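Side-chain contacts in type IV pilus assembly protein PilC (Thermus thermophilus, PDB 2WHN), which probably controls both assembly and disassembly of type IV pili at the inner membrane and helps to recruit and regulate the ATPase PilB: residues 10-15 and 101-106; 16-21 and 37-42. All coordinates share one frame; numbering follows the deposited sequence.

From the N terminus, the crystallised N-terminal domain begins with a leading segment before helix 12-28, the helix that both contacts share. Contact 1 brings its first turn against the C-terminal helix 92-109, closing a span of 85 residues that contains all the intervening helices. Contact 2 uses the next turns of the same helix and closes a much shorter loop, back from helix 32-39 and the turn after it, so this loop sits wholly within the longer one. Helix 12-28 thus packs against both its hairpin partner, helix 32-39, and the last helix, 92-109. Between the contacts, whose centres lie about 12 Å apart, Arg-20 forms a salt bridge with Glu-104.

Contact 1 of 2, residues 10-15 and 101-106; sequences PGLKDL and SFLEKE
Leu-103 reaches from helix 92-109 with its two methyls divided between two leucines one helical turn apart, a compact example of how an interhelical seam is filled. On the tight, inward side its CD1 lies 3.8 Å from CG of Leu-15 and 4.0 Å from CD2 of the same residue; both leucines are buried, with Phe-75 against Leu-15, and Ala-16 and Ser-19 against Leu-103. Its other methyl, CD2, meets Leu-12 CD1 at 3.8 Å. In Leu-12, CG stands opposite the backbone N (chi1 174°), which carries the branch outward from the helix and brings its end closer to the partner than its base.

Toward solvent the fit slackens. Leu-12 CD2 rests 3.9 Å from the backbone C of Glu-106, and Leu-12 CD1 is 4.0 Å from Glu-106 OE1, a carboxylate oxygen met by a methyl. Leu-107, one residue further on, also touches Leu-12. Gly-11 holds the N-cap position of helix 12-28. Since methyl groups make every approach, to carbon or to an oxygen they cannot bond, cohesion here is probably dispersive and hydrophobic, and sets little directional constraint on the helices.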
ATOM      1  N   PRO A  10       0.480   6.285  -9.737  1.00 34.73           N
ATOM      2  CA  PRO A  10       0.810   6.624  -8.355  1.00 34.26           C
ATOM      3  C   PRO A  10       2.193   7.263  -8.240  1.00 33.58           C
ATOM      4  O   PRO A  10       3.147   6.791  -8.851  1.00 33.09           O
ATOM      5  CB  PRO A  10       0.803   5.263  -7.647  1.00 34.02           C
ATOM      6  CG  PRO A  10      -0.024   4.372  -8.519  1.00 34.83           C
ATOM      7  CD  PRO A  10       0.191   4.849  -9.914  1.00 34.52           C
ATOM      8  N   GLY A  11       2.296   8.320  -7.443  1.00 32.82           N
ATOM      9  CA  GLY A  11       3.583   8.933  -7.157  1.00 32.46           C
ATOM     10  C   GLY A  11       4.089   8.603  -5.765  1.00 32.33           C
ATOM     11  O   GLY A  11       3.492   7.798  -5.043  1.00 32.15           O
ATOM     12  N   LEU A  12       5.220   9.198  -5.406  1.00 31.69           N
ATOM     13  CA  LEU A  12       5.755   9.081  -4.060  1.00 31.59           C
ATOM     14  C   LEU A  12       4.728   9.554  -3.039  1.00 31.36           C
ATOM     15  O   LEU A  12       4.541   8.922  -1.999  1.00 31.45           O
ATOM     16  CB  LEU A  12       7.042   9.903  -3.922  1.00 31.26           C
ATOM     17  CG  LEU A  12       7.631   9.988  -2.511  1.00 31.81           C
ATOM     18  CD1 LEU A  12       7.993   8.605  -1.992  1.00 30.64           C
ATOM     19  CD2 LEU A  12       8.846  10.911  -2.478  1.00 32.42           C
ATOM     20  N   LYS A  13       4.086  10.682  -3.324  1.00 31.18           N
ATOM     21  CA  LYS A  13       3.072  11.217  -2.427  1.00 31.53           C
ATOM     22  C   LYS A  13       1.954  10.203  -2.216  1.00 30.99           C
ATOM     23  O   LYS A  13       1.602   9.885  -1.080  1.00 30.47           O
ATOM     24  CB  LYS A  13       2.500  12.534  -2.958  1.00 31.70           C
ATOM     25  CG  LYS A  13       1.844  13.384  -1.879  1.00 33.66           C
ATOM     26  CD  LYS A  13       1.228  14.653  -2.447  1.00 36.47           C
ATOM     27  CE  LYS A  13       0.165  14.330  -3.488  1.00 40.67           C
ATOM     28  NZ  LYS A  13      -0.705  13.195  -3.064  1.00 40.41           N
ATOM     29  N   ASP A  14       1.437   9.658  -3.313  1.00 30.91           N
ATOM     30  CA  ASP A  14       0.350   8.687  -3.247  1.00 30.88           C
ATOM     31  C   ASP A  14       0.724   7.505  -2.355  1.00 30.69           C
ATOM     32  O   ASP A  14      -0.076   7.056  -1.534  1.00 29.88           O
ATOM     33  CB  ASP A  14      -0.013   8.193  -4.645  1.00 31.21           C
ATOM     34  CG  ASP A  14      -0.348   9.329  -5.596  1.00 34.61           C
ATOM     35  OD1 ASP A  14      -1.514   9.779  -5.605  1.00 35.81           O
ATOM     36  OD2 ASP A  14       0.556   9.772  -6.337  1.00 37.28           O
ATOM     37  N   LEU A  15       1.946   7.009  -2.519  1.00 30.17           N
ATOM     38  CA  LEU A  15       2.412   5.859  -1.753  1.00 29.30           C
ATOM     39  C   LEU A  15       2.619   6.195  -0.278  1.00 28.31           C
ATOM     40  O   LEU A  15       2.302   5.389   0.599  1.00 29.21           O
ATOM     41  CB  LEU A  15       3.697   5.282  -2.357  1.00 29.23           C
ATOM     42  CG  LEU A  15       4.223   4.026  -1.657  1.00 29.04           C
ATOM     43  CD1 LEU A  15       3.192   2.897  -1.735  1.00 29.07           C
ATOM     44  CD2 LEU A  15       5.541   3.584  -2.264  1.00 32.36           C
ATOM     45  N   SER A 101       6.924   6.492   7.537  1.00 32.37           N
ATOM     46  CA  SER A 101       7.807   7.555   8.018  1.00 32.89           C
ATOM     47  C   SER A 101       8.993   7.744   7.080  1.00 32.96           C
ATOM     48  O   SER A 101       9.413   8.868   6.809  1.00 31.90           O
ATOM     49  CB  SER A 101       8.317   7.230   9.421  1.00 32.53           C
ATOM     50  OG  SER A 101       7.246   7.167  10.345  1.00 34.01           O
ATOM     51  N   PHE A 102       9.574   6.627   6.657  1.00 33.02           N
ATOM     52  CA  PHE A 102      10.622   6.638   5.653  1.00 33.07           C
ATOM     53  C   PHE A 102      10.177   7.391   4.400  1.00 32.96           C
ATOM     54  O   PHE A 102      10.918   8.219   3.862  1.00 33.35           O
ATOM     55  CB  PHE A 102      11.011   5.205   5.293  1.00 33.22           C
ATOM     56  CG  PHE A 102      12.073   5.115   4.241  1.00 35.12           C
ATOM     57  CD1 PHE A 102      13.413   5.214   4.582  1.00 35.47           C
ATOM     58  CD2 PHE A 102      11.735   4.958   2.908  1.00 35.84           C
ATOM     59  CE1 PHE A 102      14.396   5.150   3.612  1.00 36.01           C
ATOM     60  CE2 PHE A 102      12.714   4.888   1.933  1.00 35.83           C
ATOM     61  CZ  PHE A 102      14.044   4.991   2.284  1.00 36.22           C
ATOM     62  N   LEU A 103       8.963   7.106   3.941  1.00 31.60           N
ATOM     63  CA  LEU A 103       8.474   7.657   2.681  1.00 30.81           C
ATOM     64  C   LEU A 103       8.125   9.134   2.823  1.00 31.05           C
ATOM     65  O   LEU A 103       8.438   9.946   1.945  1.00 30.69           O
ATOM     66  CB  LEU A 103       7.264   6.869   2.185  1.00 30.46           C
ATOM     67  CG  LEU A 103       7.578   5.476   1.639  1.00 30.50           C
ATOM     68  CD1 LEU A 103       6.312   4.638   1.487  1.00 30.42           C
ATOM     69  CD2 LEU A 103       8.325   5.580   0.315  1.00 30.93           C
ATOM     70  N   GLU A 104       7.526   9.486   3.957  1.00 30.57           N
ATOM     71  CA  GLU A 104       7.199  10.874   4.250  1.00 31.82           C
ATOM     72  C   GLU A 104       8.445  11.751   4.237  1.00 31.97           C
ATOM     73  O   GLU A 104       8.404  12.889   3.787  1.00 31.74           O
ATOM     74  CB  GLU A 104       6.501  10.989   5.605  1.00 31.44           C
ATOM     75  CG  GLU A 104       5.003  10.786   5.545  1.00 32.08           C
ATOM     76  CD  GLU A 104       4.448  10.255   6.847  1.00 35.05           C
ATOM     77  OE1 GLU A 104       5.233  10.108   7.811  1.00 36.04           O
ATOM     78  OE2 GLU A 104       3.224  10.008   6.915  1.00 34.67           O
ATOM     79  N   LYS A 105       9.549  11.216   4.744  1.00 32.96           N
ATOM     80  CA  LYS A 105      10.793  11.974   4.807  1.00 34.18           C
ATOM     81  C   LYS A 105      11.485  12.042   3.449  1.00 34.03           C
ATOM     82  O   LYS A 105      12.020  13.081   3.069  1.00 34.47           O
ATOM     83  CB  LYS A 105      11.724  11.392   5.873  1.00 34.90           C
ATOM     84  CG  LYS A 105      11.341  11.783   7.295  1.00 37.22           C
ATOM     85  CD  LYS A 105      12.291  11.176   8.322  1.00 42.07           C
ATOM     86  CE  LYS A 105      11.814   9.801   8.771  1.00 42.54           C
ATOM     87  NZ  LYS A 105      12.902   9.039   9.451  1.00 45.54           N
ATOM     88  N   GLU A 106      11.450  10.939   2.707  1.00 34.42           N
ATOM     89  CA  GLU A 106      11.882  10.938   1.314  1.00 34.82           C
ATOM     90  C   GLU A 106      11.105  11.997   0.539  1.00 34.82           C
ATOM     91  O   GLU A 106      11.681  12.781  -0.212  1.00 35.31           O
ATOM     92  CB  GLU A 106      11.661   9.557   0.684  1.00 35.39           C
ATOM     93  CG  GLU A 106      12.677   9.187  -0.394  1.00 38.28           C
ATOM     94  CD  GLU A 106      12.137   8.179  -1.399  1.00 40.74           C
ATOM     95  OE1 GLU A 106      11.565   7.153  -0.974  1.00 41.15           O
ATOM     96  OE2 GLU A 106      12.299   8.409  -2.617  1.00 41.81           O
TER

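Contact 2 of 2, residues 16-21 and 37-42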
ATOM      1  N   ALA A  16       3.150   7.383  -0.006  1.00 27.24           N
ATOM      2  CA  ALA A  16       3.335   7.837   1.370  1.00 26.72           C
ATOM      3  C   ALA A  16       2.005   7.948   2.111  1.00 26.67           C
ATOM      4  O   ALA A  16       1.883   7.510   3.254  1.00 26.03           O
ATOM      5  CB  ALA A  16       4.075   9.165   1.400  1.00 26.12           C
ATOM      6  N   ILE A  17       1.016   8.554   1.460  1.00 26.71           N
ATOM      7  CA  ILE A  17      -0.315   8.700   2.046  1.00 26.94           C
ATOM      8  C   ILE A  17      -0.945   7.338   2.326  1.00 27.17           C
ATOM      9  O   ILE A  17      -1.343   7.045   3.458  1.00 26.91           O
ATOM     10  CB  ILE A  17      -1.236   9.545   1.135  1.00 27.12           C
ATOM     11  CG1 ILE A  17      -0.733  10.986   1.081  1.00 27.90           C
ATOM     12  CG2 ILE A  17      -2.677   9.505   1.629  1.00 26.88           C
ATOM     13  CD1 ILE A  17      -1.508  11.871   0.129  1.00 31.67           C
ATOM     14  N   PHE A  18      -0.968   6.480   1.309  1.00 26.66           N
ATOM     15  CA  PHE A  18      -1.450   5.111   1.481  1.00 25.72           C
ATOM     16  C   PHE A  18      -0.811   4.424   2.684  1.00 25.73           C
ATOM     17  O   PHE A  18      -1.499   3.798   3.492  1.00 25.49           O
ATOM     18  CB  PHE A  18      -1.182   4.277   0.231  1.00 25.35           C
ATOM     19  CG  PHE A  18      -1.306   2.792   0.460  1.00 25.79           C
ATOM     20  CD1 PHE A  18      -2.549   2.196   0.558  1.00 26.65           C
ATOM     21  CD2 PHE A  18      -0.179   2.001   0.587  1.00 25.01           C
ATOM     22  CE1 PHE A  18      -2.668   0.834   0.776  1.00 29.40           C
ATOM     23  CE2 PHE A  18      -0.289   0.640   0.794  1.00 29.40           C
ATOM     24  CZ  PHE A  18      -1.534   0.054   0.899  1.00 27.56           C
ATOM     25  N   SER A  19       0.517   4.488   2.757  1.00 25.63           N
ATOM     26  CA  SER A  19       1.277   3.789   3.790  1.00 24.54           C
ATOM     27  C   SER A  19       0.954   4.325   5.185  1.00 24.30           C
ATOM     28  O   SER A  19       0.827   3.558   6.136  1.00 23.78           O
ATOM     29  CB  SER A  19       2.784   3.898   3.522  1.00 25.23           C
ATOM     30  OG  SER A  19       3.137   3.305   2.282  1.00 26.79           O
ATOM     31  N   ARG A  20       0.851   5.647   5.305  1.00 24.08           N
ATOM     32  CA  ARG A  20       0.448   6.275   6.561  1.00 23.45           C
ATOM     33  C   ARG A  20      -0.972   5.872   6.984  1.00 23.66           C
ATOM     34  O   ARG A  20      -1.213   5.513   8.140  1.00 22.79           O
ATOM     35  CB  ARG A  20       0.564   7.798   6.459  1.00 23.25           C
ATOM     36  CG  ARG A  20       0.197   8.525   7.746  1.00 23.64           C
ATOM     37  CD  ARG A  20       0.915   7.899   8.938  1.00 23.79           C
ATOM     38  NE  ARG A  20       2.354   8.141   8.880  1.00 24.38           N
ATOM     39  CZ  ARG A  20       3.255   7.504   9.623  1.00 25.42           C
ATOM     40  NH1 ARG A  20       2.870   6.573  10.492  1.00 18.22           N
ATOM     41  NH2 ARG A  20       4.543   7.801   9.498  1.00 23.23           N
ATOM     42  N   GLN A  21      -1.911   5.943   6.046  1.00 24.20           N
ATOM     43  CA  GLN A  21      -3.294   5.552   6.310  1.00 24.39           C
ATOM     44  C   GLN A  21      -3.382   4.135   6.855  1.00 24.87           C
ATOM     45  O   GLN A  21      -4.068   3.879   7.848  1.00 23.28           O
ATOM     46  CB  GLN A  21      -4.132   5.663   5.038  1.00 24.91           C
ATOM     47  CG  GLN A  21      -4.404   7.094   4.592  1.00 24.52           C
ATOM     48  CD  GLN A  21      -5.015   7.154   3.207  1.00 28.45           C
ATOM     49  OE1 GLN A  21      -4.826   6.250   2.392  1.00 28.79           O
ATOM     50  NE2 GLN A  21      -5.782   8.207   2.944  1.00 29.81           N
ATOM     51  N   ALA A  37     -10.454  -1.747   2.658  1.00 26.64           N
ATOM     52  CA  ALA A  37     -11.766  -1.340   2.164  1.00 27.60           C
ATOM     53  C   ALA A  37     -12.016   0.152   2.372  1.00 28.41           C
ATOM     54  O   ALA A  37     -12.646   0.811   1.540  1.00 28.69           O
ATOM     55  CB  ALA A  37     -12.864  -2.161   2.825  1.00 27.37           C
ATOM     56  N   ILE A  38     -11.533   0.677   3.494  1.00 28.75           N
ATOM     57  CA  ILE A  38     -11.646   2.101   3.790  1.00 29.78           C
ATOM     58  C   ILE A  38     -10.713   2.896   2.886  1.00 30.99           C
ATOM     59  O   ILE A  38     -11.097   3.934   2.341  1.00 31.30           O
ATOM     60  CB  ILE A  38     -11.290   2.396   5.260  1.00 29.46           C
ATOM     61  CG1 ILE A  38     -12.400   1.907   6.192  1.00 28.71           C
ATOM     62  CG2 ILE A  38     -11.011   3.882   5.460  1.00 29.31           C
ATOM     63  CD1 ILE A  38     -11.885   1.349   7.507  1.00 27.77           C
ATOM     64  N   LEU A  39      -9.498   2.378   2.713  1.00 31.61           N
ATOM     65  CA  LEU A  39      -8.470   3.036   1.916  1.00 33.42           C
ATOM     66  C   LEU A  39      -8.854   3.120   0.449  1.00 33.68           C
ATOM     67  O   LEU A  39      -8.560   4.109  -0.221  1.00 33.88           O
ATOM     68  CB  LEU A  39      -7.134   2.297   2.043  1.00 33.48           C
ATOM     69  CG  LEU A  39      -6.317   2.705   3.259  1.00 34.44           C
ATOM     70  CD1 LEU A  39      -4.941   2.069   3.226  1.00 35.77           C
ATOM     71  CD2 LEU A  39      -6.228   4.225   3.329  1.00 36.19           C
ATOM     72  N   GLU A  40      -9.422   2.033  -0.062  1.00 34.33           N
ATOM     73  CA  GLU A  40      -9.779   1.937  -1.471  1.00 34.60           C
ATOM     74  C   GLU A  40     -10.867   2.944  -1.823  1.00 34.43           C
ATOM     75  O   GLU A  40     -11.162   3.166  -2.995  1.00 35.42           O
ATOM     76  CB  GLU A  40     -10.247   0.519  -1.812  1.00 34.86           C
ATOM     77  CG  GLU A  40     -11.726   0.273  -1.544  1.00 35.62           C
ATOM     78  CD  GLU A  40     -12.165  -1.138  -1.902  1.00 37.56           C
ATOM     79  OE1 GLU A  40     -11.409  -1.843  -2.602  1.00 37.22           O
ATOM     80  OE2 GLU A  40     -13.279  -1.535  -1.492  1.00 39.45           O
ATOM     81  N   ARG A  41     -11.470   3.541  -0.801  1.00 34.02           N
ATOM     82  CA  ARG A  41     -12.493   4.558  -1.015  1.00 33.49           C
ATOM     83  C   ARG A  41     -11.934   5.963  -0.825  1.00 32.44           C
ATOM     84  O   ARG A  41     -12.539   6.937  -1.263  1.00 32.26           O
ATOM     85  CB  ARG A  41     -13.692   4.334  -0.089  1.00 33.73           C
ATOM     86  CG  ARG A  41     -14.677   3.294  -0.594  1.00 35.95           C
ATOM     87  CD  ARG A  41     -16.000   3.366   0.155  1.00 39.52           C
ATOM     88  NE  ARG A  41     -15.827   3.144   1.588  1.00 42.35           N
ATOM     89  CZ  ARG A  41     -15.574   1.959   2.134  1.00 43.63           C
ATOM     90  NH1 ARG A  41     -15.464   0.883   1.366  1.00 44.37           N
ATOM     91  NH2 ARG A  41     -15.428   1.849   3.448  1.00 44.07           N
ATOM     92  N   GLN A  42     -10.773   6.066  -0.184  1.00 30.97           N
ATOM     93  CA  GLN A  42     -10.197   7.371   0.132  1.00 30.51           C
ATOM     94  C   GLN A  42      -8.866   7.616  -0.576  1.00 30.45           C
ATOM     95  O   GLN A  42      -8.070   8.453  -0.149  1.00 31.55           O
ATOM     96  CB  GLN A  42     -10.037   7.546   1.646  1.00 30.04           C
ATOM     97  CG  GLN A  42     -11.290   7.210   2.440  1.00 30.79           C
ATOM     98  CD  GLN A  42     -11.256   7.748   3.859  1.00 32.21           C
ATOM     99  OE1 GLN A  42     -10.536   8.701   4.157  1.00 33.76           O
ATOM    100  NE2 GLN A  42     -12.055   7.152   4.739  1.00 31.33           N
TER
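Phe-18 and Gln-21 present the flat groups, a ring and an amide, and Leu-39 puts one methyl against each. Leu-39 CD1 comes obliquely to the ring and lies 3.6 Å from Phe-18 CE1, and equally far from CD1 of that ring, so a single C-C bond of the aromatic takes the touch. The two side chains cross at about a right angle. Phe-18 also makes an edge-to-face pair with Phe-48, and Leu-52 of the same helix 46-60 packs on it. Its CG is swung to the far side of CB from the backbone N (chi1 164°), which brings the ring to Leu-39.

The Gln-21 arm runs obliquely over the other methyl of Leu-39. The fit is modelled tightly from the start of the arm, with Gln-21 CB 3.1 Å from Leu-39 CD2. The amide end too is placed too close to that methyl, and the detailed placing of both methyl and amide is therefore doubtful. Beyond it, Gln-21 NE2 stops 3.9 Å from the carbonyl O of Gln-42, too far to count as a hydrogen bond. That residue closes a type I beta turn from Leu-39, in which Gln-42 N bonds to Leu-39 O.

Leu-39 is thus a buried wedge, with Leu-22 and Met-25 of helix 12-28 also against it, whereas Gln-42 lies exposed at the margin. Although residues 17-39 are predicted to span the membrane, here they fold as two helices joined by a short turn, within an all-helical globular unit. This helical hairpin, helix 12-28 followed by helix 32-39, belongs to the six-helix bundle of the N-terminal domain of PilC, a member of the GSP F family.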